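PDB 2QSD: uncharacterized conserved protein from Idiomarina loihiensis, which is of unknown function but belongs to the DUF1543 family and packs as a two-fold symmetric pair of chains. Local coordinates for the interface of chains A and B. Sequence-based numbering; all coordinates share one arbitrary frame. Chains: chain A/B, Uncharacterized conserved protein.

The interface of chains A and B. Residues chain A 19-22, 26, 49; chain B 19, 26-28, 49.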
loop_
_atom_site.group_PDB
_atom_site.type_symbol
_atom_site.label_atom_id
_atom_site.label_comp_id
_atom_site.label_asym_id
_atom_site.label_seq_id
_atom_site.Cartn_x
_atom_site.Cartn_y
_atom_site.Cartn_z
ATOM N N ALA A 19 -8.616 -1.985 -5.437
ATOM C CA ALA A 19 -9.707 -1.019 -5.288
ATOM C C ALA A 19 -9.899 -0.278 -6.617
ATOM O O ALA A 19 -8.939 -0.153 -7.386
ATOM C CB ALA A 19 -9.407 -0.037 -4.161
ATOM N N PRO A 20 -11.133 0.195 -6.905
ATOM C CA PRO A 20 -11.374 0.888 -8.177
ATOM C C PRO A 20 -10.545 2.155 -8.336
ATOM O O PRO A 20 -10.455 2.966 -7.406
ATOM C CB PRO A 20 -12.858 1.245 -8.103
ATOM C CG PRO A 20 -13.441 0.246 -7.143
ATOM C CD PRO A 20 -12.374 0.096 -6.109
ATOM N N GLY A 21 -9.929 2.302 -9.505
ATOM C CA GLY A 21 -9.092 3.460 -9.793
ATOM C C GLY A 21 -7.612 3.265 -9.534
ATOM O O GLY A 21 -6.786 3.919 -10.163
ATOM N N ALA A 22 -7.272 2.377 -8.603
ATOM C CA ALA A 22 -5.873 2.085 -8.308
ATOM C C ALA A 22 -5.251 1.161 -9.354
ATOM O O ALA A 22 -5.889 0.214 -9.819
ATOM C CB ALA A 22 -5.737 1.491 -6.922
ATOM N N LEU A 26 -3.240 -2.859 -3.223
ATOM C CA LEU A 26 -3.096 -2.049 -2.019
ATOM C C LEU A 26 -3.150 -2.953 -0.806
ATOM O O LEU A 26 -3.621 -4.090 -0.898
ATOM C CB LEU A 26 -4.206 -1.000 -1.940
ATOM C CG LEU A 26 -4.524 -0.347 -3.280
ATOM C CD1 LEU A 26 -5.947 0.128 -3.292
ATOM C CD2 LEU A 26 -3.550 0.779 -3.603
ATOM N N PHE A 49 -11.549 -2.163 2.701
ATOM C CA PHE A 49 -12.125 -0.943 2.136
ATOM C C PHE A 49 -12.369 -1.047 0.632
ATOM O O PHE A 49 -13.168 -0.288 0.074
ATOM C CB PHE A 49 -11.199 0.251 2.422
ATOM C CG PHE A 49 -9.956 0.264 1.580
ATOM C CD1 PHE A 49 -8.852 -0.503 1.941
ATOM C CD2 PHE A 49 -9.896 1.029 0.406
ATOM C CE1 PHE A 49 -7.704 -0.501 1.161
ATOM C CE2 PHE A 49 -8.757 1.024 -0.386
ATOM C CZ PHE A 49 -7.658 0.260 -0.010
ATOM N N ALA B 19 -7.282 6.666 2.562
ATOM C CA ALA B 19 -8.559 6.434 1.907
ATOM C C ALA B 19 -9.568 6.062 2.973
ATOM O O ALA B 19 -9.195 5.471 3.990
ATOM C CB ALA B 19 -8.447 5.329 0.874
ATOM N N LEU B 26 -2.008 4.274 2.135
ATOM C CA LEU B 26 -1.963 3.447 0.941
ATOM C C LEU B 26 -1.034 4.090 -0.071
ATOM O O LEU B 26 -0.705 5.271 0.052
ATOM C CB LEU B 26 -3.366 3.269 0.371
ATOM C CG LEU B 26 -4.359 2.908 1.482
ATOM C CD1 LEU B 26 -5.740 3.215 1.055
ATOM C CD2 LEU B 26 -4.240 1.451 1.879
ATOM N N HIS B 27 -0.594 3.305 -1.052
ATOM C CA HIS B 27 0.307 3.799 -2.083
ATOM C C HIS B 27 -0.124 3.323 -3.456
ATOM O O HIS B 27 -0.556 2.189 -3.609
ATOM C CB HIS B 27 1.731 3.317 -1.816
ATOM C CG HIS B 27 2.254 3.709 -0.474
ATOM N ND1 HIS B 27 2.848 4.930 -0.237
ATOM C CD2 HIS B 27 2.244 3.053 0.712
ATOM C CE1 HIS B 27 3.188 5.008 1.037
ATOM N NE2 HIS B 27 2.833 3.883 1.633
ATOM N N ASP B 28 0.021 4.176 -4.461
ATOM C CA ASP B 28 -0.293 3.774 -5.829
ATOM C C ASP B 28 0.773 4.284 -6.787
ATOM O O ASP B 28 1.492 5.240 -6.476
ATOM C CB ASP B 28 -1.692 4.282 -6.234
ATOM C CG ASP B 28 -2.258 3.571 -7.467
ATOM O OD1 ASP B 28 -1.762 2.479 -7.853
ATOM O OD2 ASP B 28 -3.209 4.117 -8.060
ATOM N N PHE B 49 -7.152 7.651 -6.095
ATOM C CA PHE B 49 -8.476 7.143 -5.749
ATOM C C PHE B 49 -8.980 7.569 -4.368
ATOM O O PHE B 49 -10.184 7.550 -4.118
ATOM C CB PHE B 49 -8.495 5.612 -5.843
ATOM C CG PHE B 49 -7.803 4.922 -4.698
ATOM C CD1 PHE B 49 -6.416 4.760 -4.698
ATOM C CD2 PHE B 49 -8.535 4.430 -3.618
ATOM C CE1 PHE B 49 -5.775 4.131 -3.639
ATOM C CE2 PHE B 49 -7.895 3.802 -2.554
ATOM C CZ PHE B 49 -6.519 3.655 -2.565
#
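A:Phe49 and B:Phe49 meet across the two-fold axis that relates two copies of this DUF1543-family protein. Their side chains cross at about a right angle, yet the ring planes stay nearly parallel and offset. They touch rim to rim through equivalent corners, CE2 of A:Phe49 lying 3.6 Å from CE2 of B:Phe49, and are not stacked face on face. In each chain CG sits between the backbone N and the carbonyl carbon (chi1 74° in A:Phe49, 75° in B:Phe49), which directs the ring from the loop after helix 41-47 towards the other chain.

Each phenylalanine side chain also runs tip to tip against a leucine at the start of the partner's strand 26-34. CD1 of A:Leu26 rests above the plane of the B:Phe49 ring at its CZ end, 3.6 Å from CZ, while its other methyl, CD2, sits out beyond the CE1 edge and packs against the backbone carbonyl of B:His27. In the twin contact CD1 of B:Leu26 lies likewise above the A:Phe49 ring, 3.7 Å from CZ. Both leucines place CG anti to the carbonyl carbon (chi1 -41° in A:Leu26), which turns the forked end towards the ring tip. The two phenylalanines and two leucines thus form an apolar cluster straddling the axis.

Around the base of B:Phe49 runs the loop of chain A: the carbonyl O of A:Pro20 approaches CB of B:Phe49 at 3.6 Å, and the methyl CB of A:Ala22 lies over the face of the B:Phe49 ring, 4.0 Å from CD1, on the same face as CD1 of A:Leu26. A:Ala22 is met from another direction by the carboxylate of B:Asp28, whose OD2 comes to 3.4 Å from CA of A:Ala22. This is a van der Waals contact, and no polar pair bridges the chains within this patch. An alanine in place of B:Asp28 would probably leave a gap beside CA and CB of A:Ala22 where the carboxylate now packs. The pairing may be a genuine dimer or a product of crystal packing.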